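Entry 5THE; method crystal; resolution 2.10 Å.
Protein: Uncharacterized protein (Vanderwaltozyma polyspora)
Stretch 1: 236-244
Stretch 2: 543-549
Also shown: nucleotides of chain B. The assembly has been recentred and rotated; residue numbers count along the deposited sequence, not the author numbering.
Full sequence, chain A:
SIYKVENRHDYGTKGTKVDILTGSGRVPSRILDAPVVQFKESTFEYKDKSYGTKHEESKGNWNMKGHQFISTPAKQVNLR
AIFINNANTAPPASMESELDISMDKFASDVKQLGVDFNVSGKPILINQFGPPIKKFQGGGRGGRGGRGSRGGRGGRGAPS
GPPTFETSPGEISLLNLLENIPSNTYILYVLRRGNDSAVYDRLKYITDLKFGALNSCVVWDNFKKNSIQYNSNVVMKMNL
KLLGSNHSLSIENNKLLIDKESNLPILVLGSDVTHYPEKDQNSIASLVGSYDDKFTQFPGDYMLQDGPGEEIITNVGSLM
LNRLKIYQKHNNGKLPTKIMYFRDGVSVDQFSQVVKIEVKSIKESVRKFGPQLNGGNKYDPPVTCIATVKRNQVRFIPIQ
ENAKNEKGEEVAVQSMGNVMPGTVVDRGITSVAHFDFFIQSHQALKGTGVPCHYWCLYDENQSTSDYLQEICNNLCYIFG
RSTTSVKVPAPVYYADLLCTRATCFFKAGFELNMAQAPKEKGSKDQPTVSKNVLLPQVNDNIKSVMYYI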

ATOM      1  N   MET A 236      12.491   3.943  -4.619  1.00 26.16           N
ATOM      2  CA  MET A 236      11.150   4.424  -4.310  1.00 25.92           C
ATOM      3  C   MET A 236      10.740   3.965  -2.923  1.00 26.27           C
ATOM      4  O   MET A 236      10.266   4.758  -2.097  1.00 20.34           O
ATOM      5  CB  MET A 236      10.151   3.932  -5.357  1.00 23.05           C
ATOM      6  CG  MET A 236      10.350   4.578  -6.736  1.00 25.80           C
ATOM      7  SD  MET A 236       9.062   4.172  -7.912  1.00 26.80           S
ATOM      8  CE  MET A 236       7.828   5.433  -7.617  1.00 27.11           C
ATOM      9  N   LYS A 237      10.983   2.685  -2.638  1.00 19.88           N
ATOM     10  CA  LYS A 237      10.613   2.107  -1.351  1.00 21.35           C
ATOM     11  C   LYS A 237      11.466   2.674  -0.231  1.00 21.92           C
ATOM     12  O   LYS A 237      10.948   3.009   0.836  1.00 26.87           O
ATOM     13  CB  LYS A 237      10.729   0.574  -1.425  1.00 19.00           C
ATOM     14  CG  LYS A 237       9.737  -0.043  -2.417  1.00 24.16           C
ATOM     15  CD  LYS A 237      10.348  -1.147  -3.296  1.00 23.72           C
ATOM     16  CE  LYS A 237      10.728  -2.401  -2.504  1.00 21.96           C
ATOM     17  NZ  LYS A 237       9.572  -3.092  -1.842  1.00 21.25           N
ATOM     18  N   MET A 238      12.779   2.789  -0.460  1.00 20.83           N
ATOM     19  CA  MET A 238      13.663   3.367   0.546  1.00 25.61           C
ATOM     20  C   MET A 238      13.215   4.769   0.912  1.00 21.10           C
ATOM     21  O   MET A 238      13.117   5.117   2.096  1.00 24.34           O
ATOM     22  CB  MET A 238      15.094   3.400   0.019  1.00 19.55           C
ATOM     23  CG  MET A 238      15.664   2.018  -0.285  1.00 22.71           C
ATOM     24  SD  MET A 238      17.332   2.188  -0.948  1.00 25.39           S
ATOM     25  CE  MET A 238      17.936   0.487  -0.844  1.00 28.55           C
ATOM     26  N   ASN A 239      12.936   5.586  -0.105  1.00 22.66           N
ATOM     27  CA  ASN A 239      12.560   6.973   0.136  1.00 22.92           C
ATOM     28  C   ASN A 239      11.312   7.058   1.006  1.00 22.13           C
ATOM     29  O   ASN A 239      11.250   7.877   1.929  1.00 25.38           O
ATOM     30  CB  ASN A 239      12.341   7.695  -1.194  1.00 20.65           C
ATOM     31  CG  ASN A 239      12.212   9.225  -1.034  1.00 29.22           C
ATOM     32  OD1 ASN A 239      11.456   9.865  -1.740  1.00 31.48           O
ATOM     33  ND2 ASN A 239      12.991   9.795  -0.156  1.00 19.54           N
ATOM     34  N   LEU A 240      10.314   6.201   0.740  1.00 27.18           N
ATOM     35  CA  LEU A 240       9.129   6.160   1.599  1.00 30.42           C
ATOM     36  C   LEU A 240       9.499   5.800   3.035  1.00 30.16           C
ATOM     37  O   LEU A 240       9.032   6.445   3.984  1.00 25.32           O
ATOM     38  CB  LEU A 240       8.097   5.175   1.046  1.00 21.02           C
ATOM     39  CG  LEU A 240       7.451   5.596  -0.287  1.00 24.81           C
ATOM     40  CD1 LEU A 240       6.574   4.478  -0.846  1.00 22.24           C
ATOM     41  CD2 LEU A 240       6.641   6.908  -0.127  1.00 20.24           C
ATOM     42  N   LYS A 241      10.327   4.756   3.212  1.00 26.25           N
ATOM     43  CA  LYS A 241      10.760   4.358   4.548  1.00 23.50           C
ATOM     44  C   LYS A 241      11.516   5.478   5.241  1.00 23.70           C
ATOM     45  O   LYS A 241      11.422   5.628   6.462  1.00 23.42           O
ATOM     46  CB  LYS A 241      11.620   3.094   4.468  1.00 24.23           C
ATOM     47  CG  LYS A 241      10.772   1.846   4.255  1.00 25.12           C
ATOM     48  CD  LYS A 241      11.600   0.691   3.768  1.00 22.38           C
ATOM     49  CE  LYS A 241      10.811  -0.612   3.785  1.00 26.08           C
ATOM     50  NZ  LYS A 241      11.645  -1.742   3.237  1.00 23.84           N
ATOM     51  N   LEU A 242      12.225   6.302   4.469  1.00 20.64           N
ATOM     52  CA  LEU A 242      12.870   7.507   4.966  1.00 23.39           C
ATOM     53  C   LEU A 242      11.919   8.707   5.049  1.00 23.46           C
ATOM     54  O   LEU A 242      12.395   9.846   5.076  1.00 23.41           O
ATOM     55  CB  LEU A 242      14.070   7.836   4.082  1.00 22.90           C
ATOM     56  CG  LEU A 242      15.188   6.805   4.244  1.00 23.98           C
ATOM     57  CD1 LEU A 242      16.101   6.761   3.012  1.00 24.58           C
ATOM     58  CD2 LEU A 242      15.972   7.157   5.499  1.00 24.56           C
ATOM     59  N   LEU A 243      10.607   8.470   5.088  1.00 22.14           N
ATOM     60  CA  LEU A 243       9.583   9.499   5.277  1.00 26.32           C
ATOM     61  C   LEU A 243       9.471  10.427   4.082  1.00 25.10           C
ATOM     62  O   LEU A 243       8.921  11.524   4.194  1.00 28.45           O
ATOM     63  CB  LEU A 243       9.821  10.323   6.554  1.00 27.05           C
ATOM     64  CG  LEU A 243      10.002   9.489   7.825  1.00 32.21           C
ATOM     65  CD1 LEU A 243      10.119  10.377   9.077  1.00 33.66           C
ATOM     66  CD2 LEU A 243       8.864   8.507   7.970  1.00 23.30           C
ATOM     67  N   GLY A 244       9.975  10.009   2.929  1.00 26.88           N
ATOM     68  CA  GLY A 244       9.905  10.834   1.749  1.00 24.63           C
ATOM     69  C   GLY A 244       8.574  10.737   1.028  1.00 23.42           C
ATOM     70  O   GLY A 244       7.649  10.024   1.412  1.00 26.11           O
ATOM     71  N   LYS A 543       6.750   2.330  14.131  1.00 34.06           N
ATOM     72  CA  LYS A 543       5.290   2.287  14.130  1.00 33.75           C
ATOM     73  C   LYS A 543       4.693   3.381  13.253  1.00 30.48           C
ATOM     74  O   LYS A 543       3.598   3.210  12.705  1.00 33.24           O
ATOM     75  CB  LYS A 543       4.761   2.374  15.565  1.00 37.26           C
ATOM     76  CG  LYS A 543       3.961   1.136  15.971  1.00 41.00           C
ATOM     77  CD  LYS A 543       3.905   0.941  17.481  1.00 47.33           C
ATOM     78  CE  LYS A 543       3.159  -0.342  17.849  1.00 42.72           C
ATOM     79  NZ  LYS A 543       1.686  -0.264  17.551  1.00 42.46           N
ATOM     80  N   SER A 544       5.403   4.494  13.070  1.00 23.10           N
ATOM     81  CA  SER A 544       4.953   5.556  12.185  1.00 26.59           C
ATOM     82  C   SER A 544       5.637   5.504  10.825  1.00 25.25           C
ATOM     83  O   SER A 544       5.594   6.484  10.080  1.00 30.57           O
ATOM     84  CB  SER A 544       5.181   6.923  12.836  1.00 30.89           C
ATOM     85  OG  SER A 544       4.503   6.994  14.074  1.00 40.06           O
ATOM     86  N   VAL A 545       6.262   4.389  10.491  1.00 29.77           N
ATOM     87  CA  VAL A 545       7.002   4.241   9.247  1.00 28.02           C
ATOM     88  C   VAL A 545       6.302   3.199   8.393  1.00 24.75           C
ATOM     89  O   VAL A 545       5.722   2.241   8.918  1.00 26.23           O
ATOM     90  CB  VAL A 545       8.465   3.837   9.536  1.00 29.11           C
ATOM     91  CG1 VAL A 545       9.225   3.553   8.241  1.00 25.79           C
ATOM     92  CG2 VAL A 545       9.155   4.930  10.368  1.00 31.34           C
ATOM     93  N   MET A 546       6.344   3.396   7.070  1.00 23.35           N
ATOM     94  CA  MET A 546       5.863   2.395   6.113  1.00 24.30           C
ATOM     95  C   MET A 546       6.921   1.310   5.896  1.00 28.28           C
ATOM     96  O   MET A 546       7.421   1.097   4.791  1.00 22.87           O
ATOM     97  CB  MET A 546       5.486   3.051   4.788  1.00 24.57           C
ATOM     98  CG  MET A 546       4.302   4.003   4.847  1.00 24.90           C
ATOM     99  SD  MET A 546       4.090   4.918   3.297  1.00 26.71           S
ATOM    100  CE  MET A 546       3.638   3.585   2.169  1.00 24.47           C
ATOM    101  N   TYR A 547       7.261   0.609   6.990  1.00 22.90           N
ATOM    102  CA  TYR A 547       8.261  -0.446   6.907  1.00 22.33           C
ATOM    103  C   TYR A 547       7.799  -1.595   6.031  1.00 23.27           C
ATOM    104  O   TYR A 547       8.628  -2.394   5.586  1.00 24.80           O
ATOM    105  CB  TYR A 547       8.611  -0.972   8.303  1.00 27.17           C
ATOM    106  CG  TYR A 547       7.419  -1.473   9.082  1.00 24.36           C
ATOM    107  CD1 TYR A 547       6.679  -0.607   9.882  1.00 24.58           C
ATOM    108  CD2 TYR A 547       7.038  -2.815   9.025  1.00 22.68           C
ATOM    109  CE1 TYR A 547       5.584  -1.054  10.597  1.00 26.38           C
ATOM    110  CE2 TYR A 547       5.936  -3.277   9.745  1.00 26.88           C
ATOM    111  CZ  TYR A 547       5.215  -2.391  10.523  1.00 27.08           C
ATOM    112  OH  TYR A 547       4.127  -2.830  11.247  1.00 25.52           O
ATOM    113  N   TYR A 548       6.498  -1.699   5.784  1.00 23.56           N
ATOM    114  CA  TYR A 548       5.939  -2.810   5.037  1.00 22.71           C
ATOM    115  C   TYR A 548       6.060  -2.628   3.529  1.00 24.14           C
ATOM    116  O   TYR A 548       5.791  -3.583   2.790  1.00 26.29           O
ATOM    117  CB  TYR A 548       4.467  -2.988   5.432  1.00 25.04           C
ATOM    118  CG  TYR A 548       3.640  -1.748   5.157  1.00 20.48           C
ATOM    119  CD1 TYR A 548       3.118  -1.515   3.894  1.00 28.34           C
ATOM    120  CD2 TYR A 548       3.414  -0.802   6.149  1.00 19.37           C
ATOM    121  CE1 TYR A 548       2.393  -0.386   3.621  1.00 30.68           C
ATOM    122  CE2 TYR A 548       2.676   0.341   5.892  1.00 25.80           C
ATOM    123  CZ  TYR A 548       2.167   0.540   4.621  1.00 29.38           C
ATOM    124  OH  TYR A 548       1.432   1.664   4.337  1.00 26.25           O
ATOM    125  N   ILE A 549       6.450  -1.434   3.058  1.00 25.11           N
ATOM    126  CA  ILE A 549       6.439  -1.125   1.624  1.00 23.77           C
ATOM    127  C   ILE A 549       7.632  -1.724   0.892  1.00 25.26           C
ATOM    128  O   ILE A 549       7.573  -1.927  -0.325  1.00 23.00           O
ATOM    129  CB  ILE A 549       6.390   0.410   1.373  1.00 26.20           C
ATOM    130  CG1 ILE A 549       5.881   0.721  -0.040  1.00 26.94           C
ATOM    131  CG2 ILE A 549       7.771   1.020   1.516  1.00 23.77           C
ATOM    132  CD1 ILE A 549       4.535   0.136  -0.346  1.00 26.67           C
ATOM    133  OXT ILE A 549       8.678  -2.009   1.482  1.00 28.09           O
TER
ATOM    134  P     A B   2      13.820  -8.281  -5.653  1.00 23.97           P
ATOM    135  OP1   A B   2      13.014  -9.365  -6.270  1.00 22.21           O
ATOM    136  OP2   A B   2      15.246  -8.058  -6.049  1.00 22.82           O
ATOM    137  O5'   A B   2      13.023  -6.916  -5.833  1.00 26.10           O
ATOM    138  C5'   A B   2      13.349  -5.763  -5.052  1.00 21.25           C
ATOM    139  C4'   A B   2      12.816  -4.513  -5.691  1.00 23.35           C
ATOM    140  O4'   A B   2      13.537  -4.262  -6.917  1.00 25.60           O
ATOM    141  C3'   A B   2      11.367  -4.566  -6.137  1.00 24.36           C
ATOM    142  O3'   A B   2      10.475  -4.345  -5.083  1.00 25.47           O
ATOM    143  C2'   A B   2      11.318  -3.495  -7.217  1.00 22.95           C
ATOM    144  O2'   A B   2      11.346  -2.203  -6.627  1.00 22.42           O
ATOM    145  C1'   A B   2      12.662  -3.723  -7.892  1.00 25.10           C
ATOM    146  N9    A B   2      12.602  -4.707  -8.991  1.00 23.09           N
ATOM    147  C8    A B   2      12.718  -6.071  -8.882  1.00 18.41           C
ATOM    148  N7    A B   2      12.680  -6.703 -10.020  1.00 27.37           N
ATOM    149  C5    A B   2      12.560  -5.673 -10.947  1.00 32.83           C
ATOM    150  C6    A B   2      12.470  -5.696 -12.336  1.00 46.01           C
ATOM    151  N6    A B   2      12.501  -6.846 -13.011  1.00 47.84           N
ATOM    152  N1    A B   2      12.342  -4.505 -12.980  1.00 50.28           N
ATOM    153  C2    A B   2      12.316  -3.381 -12.241  1.00 48.70           C
ATOM    154  N3    A B   2      12.391  -3.233 -10.910  1.00 31.22           N
ATOM    155  C4    A B   2      12.505  -4.434 -10.332  1.00 22.37           C
ATOM    156  OP3   U B   1      10.459  -5.832   1.317  1.00 28.67           O
ATOM    157  P     U B   1      11.756  -5.486   0.706  1.00 26.12           P
ATOM    158  OP1   U B   1      12.748  -5.203   1.772  1.00 27.64           O
ATOM    159  OP2   U B   1      11.550  -4.454  -0.324  1.00 26.89           O
ATOM    160  O5'   U B   1      12.299  -6.781  -0.014  1.00 24.30           O
ATOM    161  C5'   U B   1      11.858  -7.149  -1.314  1.00 20.42           C
ATOM    162  C4'   U B   1      12.846  -8.101  -1.916  1.00 24.69           C
ATOM    163  O4'   U B   1      12.889  -9.323  -1.121  1.00 21.82           O
ATOM    164  C3'   U B   1      12.569  -8.520  -3.352  1.00 24.45           C
ATOM    165  O3'   U B   1      13.804  -8.548  -4.069  1.00 24.54           O
ATOM    166  C2'   U B   1      11.999  -9.933  -3.206  1.00 22.96           C
ATOM    167  O2'   U B   1      12.208 -10.771  -4.322  1.00 25.30           O
ATOM    168  C1'   U B   1      12.733 -10.449  -1.968  1.00 22.35           C
ATOM    169  N1    U B   1      11.981 -11.487  -1.234  1.00 24.87           N
ATOM    170  C2    U B   1      12.585 -12.704  -1.037  1.00 30.37           C
ATOM    171  O2    U B   1      13.713 -12.922  -1.423  1.00 31.46           O
ATOM    172  N3    U B   1      11.838 -13.646  -0.366  1.00 32.54           N
ATOM    173  C4    U B   1      10.556 -13.477   0.122  1.00 36.28           C
ATOM    174  O4    U B   1      10.004 -14.407   0.719  1.00 41.56           O
ATOM    175  C5    U B   1       9.984 -12.190  -0.131  1.00 28.72           C
ATOM    176  C6    U B   1      10.697 -11.267  -0.791  1.00 25.99           C
ATOM    177  P     A B   3       9.048  -5.061  -5.098  1.00 23.50           P
ATOM    178  OP1   A B   3       8.473  -4.670  -3.775  1.00 27.49           O
ATOM    179  OP2   A B   3       9.192  -6.501  -5.465  1.00 22.67           O
ATOM    180  O5'   A B   3       8.266  -4.321  -6.276  1.00 24.31           O
ATOM    181  C5'   A B   3       7.995  -2.931  -6.184  1.00 23.69           C
ATOM    182  C4'   A B   3       7.521  -2.376  -7.497  1.00 25.00           C
ATOM    183  O4'   A B   3       8.581  -2.404  -8.487  1.00 26.09           O
ATOM    184  C3'   A B   3       6.385  -3.130  -8.161  1.00 24.04           C
ATOM    185  O3'   A B   3       5.147  -2.803  -7.585  1.00 26.15           O
ATOM    186  C2'   A B   3       6.511  -2.687  -9.609  1.00 25.10           C
ATOM    187  O2'   A B   3       5.976  -1.379  -9.775  1.00 25.57           O
ATOM    188  C1'   A B   3       8.032  -2.631  -9.766  1.00 25.12           C
ATOM    189  N9    A B   3       8.510  -3.930 -10.236  1.00 28.26           N
ATOM    190  C8    A B   3       8.715  -5.068  -9.487  1.00 25.37           C
ATOM    191  N7    A B   3       9.090  -6.093 -10.215  1.00 32.29           N
ATOM    192  C5    A B   3       9.126  -5.588 -11.502  1.00 28.78           C
ATOM    193  C6    A B   3       9.445  -6.200 -12.707  1.00 39.47           C
ATOM    194  N6    A B   3       9.814  -7.492 -12.770  1.00 46.28           N
ATOM    195  N1    A B   3       9.378  -5.426 -13.812  1.00 45.71           N
ATOM    196  C2    A B   3       9.002  -4.137 -13.686  1.00 47.56           C
ATOM    197  N3    A B   3       8.660  -3.441 -12.596  1.00 31.83           N
ATOM    198  C4    A B   3       8.750  -4.255 -11.536  1.00 34.41           C
HETATM  199  O   HOH W   1      11.414  -1.940   0.800  1.00 25.88           O
HETATM  200  O   HOH W   2       7.374   5.815   6.140  1.00 22.28           O
HETATM  201  O   HOH W   3       9.589  -3.996   3.090  1.00 23.08           O
HETATM  202  O   HOH W   4      11.214  -3.293   6.147  1.00 24.15           O

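The last turns of a helix, residues 236-241, meet the C-terminal tail of the same chain, and the contact buries 416 Å² summed over both sides. The tail has no regular secondary structure here, yet it follows the helix in reverse order: Lys241 CA lies 5.5 Å from Met546 CA, and one helical turn back Lys237 CA lies 6.1 Å from Ile549 CA. A type I beta turn from Met546 to Ile549, closed by Ile549 N donating to Met546 O at 3.2 Å, curls the tail so that its last residue comes back against the helix.

Ile549 is the principal bump, with 103 Å² covered. Its side chain enters a hollow formed by three helical residues: CG1 lies 3.9 Å from Leu240 CD1, and CG2 lies 4.2 Å from Lys237 CB and 4.1 Å from Lys241 CE. These are van der Waals separations, so the aliphatic parts of both lysines serve as walls. Leu240, whose CA-to-CB bond points toward the tail, also brings CD1 to 4.3 Å from Met546 CE, and thus touches the residues at both ends of the turn.

Lys241 lies along the turn with chi2 to chi4 all t. This extended chain passes the tail backbone, with CG 3.5 Å from Met546 O and CE 3.3 Å from Tyr547 O. Farther up, Val545 CG1 packs 3.5 Å from Lys241 O. Beyond the helix, Leu243 has positive phi (69°), and its CD2 reaches Val545 CG2 at 4.3 Å, carrying the apolar contact past the end of the helix.

Charge completes the fit at the chain terminus. Lys237 NZ donates a hydrogen bond to Ile549 O at 2.8 Å and makes a long salt bridge to Ile549 OXT at 3.6 Å; Lys241 NZ forms a salt bridge to Ile549 OXT at 3.5 Å. The bent Lys237 chain, with chi3 and chi4 both p, also lets NZ donate to OP2 of U1 at 2.8 Å and OP1 of A3 at 2.7 Å. One ammonium therefore joins the terminal carboxylate to two phosphates, offsetting negative charges that would otherwise repel.

Water fills gaps that side chains leave. Water 1 accepts from Lys241 NZ at 2.5 Å and donates to Ile549 OXT and U1 OP2, each at 2.8 Å. On the backbone, water 2 donates to Leu240 O and accepts from Met546 N, both at 2.8 Å, bridging helix and tail where no direct backbone hydrogen bond crosses between them.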